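Local coordinates for putative GAF sensor protein (Burkholderia vietnamiensis, PDB 5HL6) that probably reduces free L-methionine-(R)-S-oxide to methionine with a GAF domain of the free methionine sulfoxide reductase family, at residues B[56-61]-B[147-152]; B[63-68]-B[80-85]. One frame throughout, in Å; residues are numbered along the deposited sequence.

Interaction 1. Residues B[56-61]-B[147-152]; sequences LDRLNW and AARFDD. With EDO (1,2-ethanediol), chain C.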
# COMPACT_ATOMS: atom_id res chain seq x y z
N LEU B 56 -11.71 8.02 -5.79
CA LEU B 56 -11.83 8.57 -7.13
C LEU B 56 -12.01 7.45 -8.15
O LEU B 56 -11.38 6.39 -8.03
CB LEU B 56 -10.60 9.41 -7.49
CG LEU B 56 -10.24 10.46 -6.43
CD1 LEU B 56 -8.86 11.01 -6.70
CD2 LEU B 56 -11.25 11.59 -6.39
N ASP B 57 -12.87 7.67 -9.13
CA ASP B 57 -13.15 6.62 -10.11
C ASP B 57 -12.14 6.67 -11.25
O ASP B 57 -11.37 7.63 -11.39
CB ASP B 57 -14.59 6.74 -10.63
CG ASP B 57 -14.76 7.86 -11.65
OD1 ASP B 57 -14.02 8.86 -11.59
OD2 ASP B 57 -15.66 7.74 -12.50
N ARG B 58 -12.12 5.61 -12.05
CA ARG B 58 -11.31 5.54 -13.26
C ARG B 58 -9.82 5.73 -12.97
O ARG B 58 -9.13 6.49 -13.65
CB ARG B 58 -11.80 6.56 -14.29
CG ARG B 58 -13.23 6.35 -14.75
CD ARG B 58 -13.66 7.45 -15.71
NE ARG B 58 -13.63 8.78 -15.10
CZ ARG B 58 -13.55 9.92 -15.78
NH1 ARG B 58 -13.48 9.91 -17.10
NH2 ARG B 58 -13.52 11.08 -15.13
N LEU B 59 -9.32 5.04 -11.93
CA LEU B 59 -7.91 5.04 -11.58
C LEU B 59 -7.35 3.62 -11.69
O LEU B 59 -8.06 2.64 -11.47
CB LEU B 59 -7.68 5.55 -10.15
CG LEU B 59 -8.11 6.98 -9.81
CD1 LEU B 59 -7.63 7.34 -8.42
CD2 LEU B 59 -7.55 7.95 -10.85
N ASN B 60 -6.07 3.52 -12.03
CA ASN B 60 -5.40 2.23 -12.03
C ASN B 60 -4.10 2.21 -11.22
O ASN B 60 -3.51 1.14 -11.08
CB ASN B 60 -5.12 1.76 -13.47
CG ASN B 60 -4.08 2.59 -14.18
OD1 ASN B 60 -4.21 3.80 -14.29
ND2 ASN B 60 -3.05 1.94 -14.68
N TRP B 61 -3.67 3.34 -10.67
CA TRP B 61 -2.50 3.36 -9.81
C TRP B 61 -2.55 4.63 -8.99
O TRP B 61 -2.98 5.67 -9.49
CB TRP B 61 -1.20 3.33 -10.63
CG TRP B 61 -0.03 2.66 -9.94
CD1 TRP B 61 0.30 1.33 -9.99
CD2 TRP B 61 0.98 3.29 -9.13
NE1 TRP B 61 1.43 1.09 -9.26
CE2 TRP B 61 1.87 2.27 -8.72
CE3 TRP B 61 1.21 4.61 -8.71
CZ2 TRP B 61 2.99 2.54 -7.93
CZ3 TRP B 61 2.32 4.87 -7.90
CH2 TRP B 61 3.19 3.84 -7.52
N ALA B 147 -7.90 8.24 -21.30
CA ALA B 147 -7.19 9.41 -21.80
C ALA B 147 -7.76 10.69 -21.18
O ALA B 147 -8.98 10.84 -21.03
CB ALA B 147 -7.28 9.48 -23.32
N ALA B 148 -6.86 11.60 -20.80
CA ALA B 148 -7.22 12.92 -20.28
C ALA B 148 -8.18 12.83 -19.09
O ALA B 148 -9.15 13.58 -18.98
CB ALA B 148 -7.82 13.80 -21.38
N ARG B 149 -7.91 11.89 -18.18
CA ARG B 149 -8.72 11.78 -16.97
C ARG B 149 -8.51 12.96 -16.03
O ARG B 149 -9.43 13.32 -15.28
CB ARG B 149 -8.41 10.45 -16.27
CG ARG B 149 -8.77 10.38 -14.78
CD ARG B 149 -10.26 10.17 -14.56
NE ARG B 149 -10.59 9.95 -13.15
CZ ARG B 149 -10.79 10.92 -12.27
NH1 ARG B 149 -10.67 12.19 -12.64
NH2 ARG B 149 -11.10 10.63 -11.01
N PHE B 150 -7.34 13.59 -16.06
CA PHE B 150 -6.98 14.64 -15.12
C PHE B 150 -6.89 15.99 -15.84
O PHE B 150 -6.16 16.13 -16.83
CB PHE B 150 -5.65 14.33 -14.43
CG PHE B 150 -5.60 12.96 -13.81
CD1 PHE B 150 -6.32 12.68 -12.66
CD2 PHE B 150 -4.83 11.95 -14.38
CE1 PHE B 150 -6.28 11.41 -12.10
CE2 PHE B 150 -4.79 10.68 -13.82
CZ PHE B 150 -5.51 10.42 -12.68
N ASP B 151 -7.64 16.97 -15.33
CA ASP B 151 -7.59 18.34 -15.81
C ASP B 151 -7.02 19.24 -14.72
O ASP B 151 -6.54 18.77 -13.68
CB ASP B 151 -8.99 18.79 -16.26
CG ASP B 151 -10.04 18.68 -15.16
OD1 ASP B 151 -9.72 18.89 -13.97
OD2 ASP B 151 -11.21 18.38 -15.50
N ASP B 152 -7.09 20.55 -14.94
CA ASP B 152 -6.49 21.47 -13.98
C ASP B 152 -7.20 21.45 -12.63
O ASP B 152 -6.59 21.80 -11.62
CB ASP B 152 -6.48 22.89 -14.54
CG ASP B 152 -5.47 23.77 -13.82
OD1 ASP B 152 -4.30 23.35 -13.72
OD2 ASP B 152 -5.87 24.85 -13.33
C1 EDO C . -9.94 2.81 -8.61
O1 EDO C . -10.62 3.75 -9.45
C2 EDO C . -10.91 2.21 -7.60
O2 EDO C . -11.55 3.27 -6.87
O HOH W 1 -12.36 13.84 -15.03
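A buried arginine clamps two loops together here: loop 56-61, which leads from helix 41-55 into strand 61-67, and loop 147-152, which joins strand 136-144 to helix 152-176. Arg149 starts with CG anti to its backbone N (chi1 159°) and bends at chi2, so that its guanidinium grips one carbonyl oxygen side-on. Asp57 O receives both NE and NH2 of Arg149, each at 3.0 Å. The oxygen lies in the guanidinium plane; NH2 reaches it along a lone pair, whereas NE comes from above the carbonyl plane. The Asp57 carboxylate adds charge alone, its OD1 standing 3.5 Å from Arg149 NH2 but well out of that guanidinium plane. Arg58 folds over the same side chain, laying one guanidinium face on Arg149 CD, 3.4 Å from Arg58 NH2. The two cationic planes are nearly parallel, 11° apart, and the Asp57 carboxylate, salt-bridged to both, probably offsets their repulsion. Beneath, Arg149 CG sits over the centre of the Phe150 ring, whose edge meets Leu59 CD2 (3.7 Å from CZ). Asp151 independently N-caps helix 152-176. The salt-bridge network of Asp57, Arg58 and Arg149 joins the loops preceding the first strand and the C-terminal helix of the GAF fold.

Interaction 2. Residues B[63-68]-B[80-85]; sequences GFYFFD and KPACVR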
# COMPACT_ATOMS: atom_id res chain seq x y z
N GLY B 63 0.04 6.17 -5.63
CA GLY B 63 1.01 5.89 -4.58
C GLY B 63 2.20 6.82 -4.64
O GLY B 63 2.26 7.75 -5.45
N PHE B 64 3.16 6.53 -3.76
CA PHE B 64 4.32 7.37 -3.50
C PHE B 64 5.59 6.77 -4.09
O PHE B 64 5.77 5.56 -4.10
CB PHE B 64 4.54 7.53 -1.99
CG PHE B 64 3.45 8.28 -1.29
CD1 PHE B 64 3.51 9.66 -1.18
CD2 PHE B 64 2.39 7.61 -0.72
CE1 PHE B 64 2.52 10.37 -0.53
CE2 PHE B 64 1.39 8.30 -0.05
CZ PHE B 64 1.46 9.69 0.04
N TYR B 65 6.49 7.64 -4.55
CA TYR B 65 7.91 7.32 -4.66
C TYR B 65 8.64 8.26 -3.71
O TYR B 65 8.35 9.46 -3.68
CB TYR B 65 8.47 7.47 -6.09
CG TYR B 65 7.92 6.49 -7.09
CD1 TYR B 65 8.66 5.37 -7.47
CD2 TYR B 65 6.67 6.67 -7.66
CE1 TYR B 65 8.16 4.47 -8.39
CE2 TYR B 65 6.16 5.79 -8.57
CZ TYR B 65 6.89 4.68 -8.93
OH TYR B 65 6.37 3.78 -9.85
N PHE B 66 9.55 7.71 -2.91
CA PHE B 66 10.29 8.50 -1.94
C PHE B 66 11.73 8.67 -2.39
O PHE B 66 12.38 7.70 -2.80
CB PHE B 66 10.20 7.87 -0.55
CG PHE B 66 8.84 7.99 0.08
CD1 PHE B 66 8.32 9.25 0.36
CD2 PHE B 66 8.08 6.87 0.37
CE1 PHE B 66 7.05 9.39 0.91
CE2 PHE B 66 6.81 7.01 0.93
CZ PHE B 66 6.30 8.27 1.21
N PHE B 67 12.22 9.90 -2.31
CA PHE B 67 13.60 10.22 -2.63
C PHE B 67 14.53 9.67 -1.55
O PHE B 67 14.36 9.98 -0.36
CB PHE B 67 13.75 11.73 -2.75
CG PHE B 67 15.07 12.17 -3.30
CD1 PHE B 67 15.49 11.75 -4.56
CD2 PHE B 67 15.89 13.02 -2.57
CE1 PHE B 67 16.71 12.17 -5.08
CE2 PHE B 67 17.11 13.44 -3.09
CZ PHE B 67 17.52 13.01 -4.34
N ASP B 68 15.50 8.85 -1.95
CA ASP B 68 16.43 8.25 -0.99
C ASP B 68 17.73 9.02 -0.89
O ASP B 68 18.72 8.50 -0.37
CB ASP B 68 16.68 6.78 -1.34
CG ASP B 68 17.60 6.59 -2.55
OD1 ASP B 68 17.90 7.56 -3.28
OD2 ASP B 68 18.01 5.43 -2.78
N LYS B 80 -1.03 -2.47 -9.76
CA LYS B 80 -0.09 -3.53 -10.08
C LYS B 80 1.34 -3.03 -9.85
O LYS B 80 1.58 -1.82 -9.79
CB LYS B 80 -0.28 -4.00 -11.52
N PRO B 81 2.31 -3.94 -9.68
CA PRO B 81 3.71 -3.51 -9.59
C PRO B 81 4.07 -2.58 -10.74
O PRO B 81 3.61 -2.77 -11.87
CB PRO B 81 4.49 -4.83 -9.67
CG PRO B 81 3.54 -5.85 -9.16
CD PRO B 81 2.17 -5.40 -9.55
N ALA B 82 4.83 -1.52 -10.44
CA ALA B 82 5.21 -0.54 -11.45
C ALA B 82 6.73 -0.37 -11.48
O ALA B 82 7.47 -1.36 -11.45
CB ALA B 82 4.52 0.80 -11.18
N CYS B 83 7.22 0.86 -11.53
CA CYS B 83 8.64 1.08 -11.35
C CYS B 83 9.02 0.88 -9.89
O CYS B 83 8.23 1.13 -8.98
CB CYS B 83 9.05 2.48 -11.79
SG CYS B 83 8.93 2.78 -13.56
N VAL B 84 10.25 0.43 -9.67
CA VAL B 84 10.81 0.31 -8.32
C VAL B 84 11.75 1.47 -8.02
O VAL B 84 11.62 2.13 -6.99
CB VAL B 84 11.51 -1.05 -8.15
CG1 VAL B 84 11.94 -1.25 -6.71
CG2 VAL B 84 10.59 -2.18 -8.59
N ARG B 85 12.70 1.73 -8.91
CA ARG B 85 13.61 2.86 -8.79
C ARG B 85 13.53 3.74 -10.03
O ARG B 85 13.48 3.23 -11.16
CB ARG B 85 15.05 2.39 -8.58
CG ARG B 85 15.25 1.86 -7.17
CD ARG B 85 16.63 1.29 -6.90
NE ARG B 85 16.66 0.92 -5.49
CZ ARG B 85 17.04 1.75 -4.52
NH1 ARG B 85 17.48 2.96 -4.83
NH2 ARG B 85 17.00 1.36 -3.25
O HOH W 2 17.80 3.18 -1.35
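Two side chains of strand 61-67 and its exit, Tyr65 and Asp68, reach the loop 80-85 at separate points. Tyr65 presents its ring edge and hydroxyl to Cys83: CE1 lies 3.4 Å from Cys83 O, and the carbonyl carbon of Cys83 falls in the ring plane. From Tyr65 OH to Cys83 O, also 3.4 Å, there is at best a weak hydrogen bond, so close packing is the firmer evidence; Tyr65 OH rests 3.6 Å from Cys83 CB and 3.8 Å from Ala82 CB. At the surface, Arg85 NH1 bonds to Asp68 OD2 over 3.3 Å with an N-H...O angle of 163°. The acceptor lies at the guanidinium edge but is met from above the carboxylate plane, the planes being 50° apart. Water 2 lies 2.7 Å from both Asp68 OD2, to which it donates, and Arg85 NH2, from which it accepts.

Further out, Asp68 OD1 takes the backbone N of Thr70 and of Glu71, fixing the carboxylate in the turn, while Arg85 pairs through NH1 with Glu71 and through NE with Glu38 of the second subunit. Tyr65 also packs on Leu72 and Val74 of strand 72-77. That strand reverses the chain, so loop 80-85 runs nearly parallel to the strand end (16°). The loop is tied by Cys83 to Cys117 of another loop, a disulfide beside the GAF sheet consistent with the redox cysteine pair of free methionine sulfoxide reductases.

The centres of interactions 1 and 2 lie about 19 Å apart in one GAF domain, and strand 61-67 connects them: its start belongs to interaction 1 and most of the rest to interaction 2. Along the chain the order is 56-61, 63-68, 80-85, 147-152, so interaction 2 is nested within the loop that interaction 1 closes. They also touch directly, since Trp61 NE1 lies 3.0 Å from Lys80 O, a probable hydrogen bond, and 3.6 Å from Ala82 CB. Interaction 1 joins the loops where helices meet the sheet, whereas interaction 2 lies toward outer strand 85-86 and the second subunit; the strand thus spans the distance from the helix-sheet loops to the side that faces the second subunit.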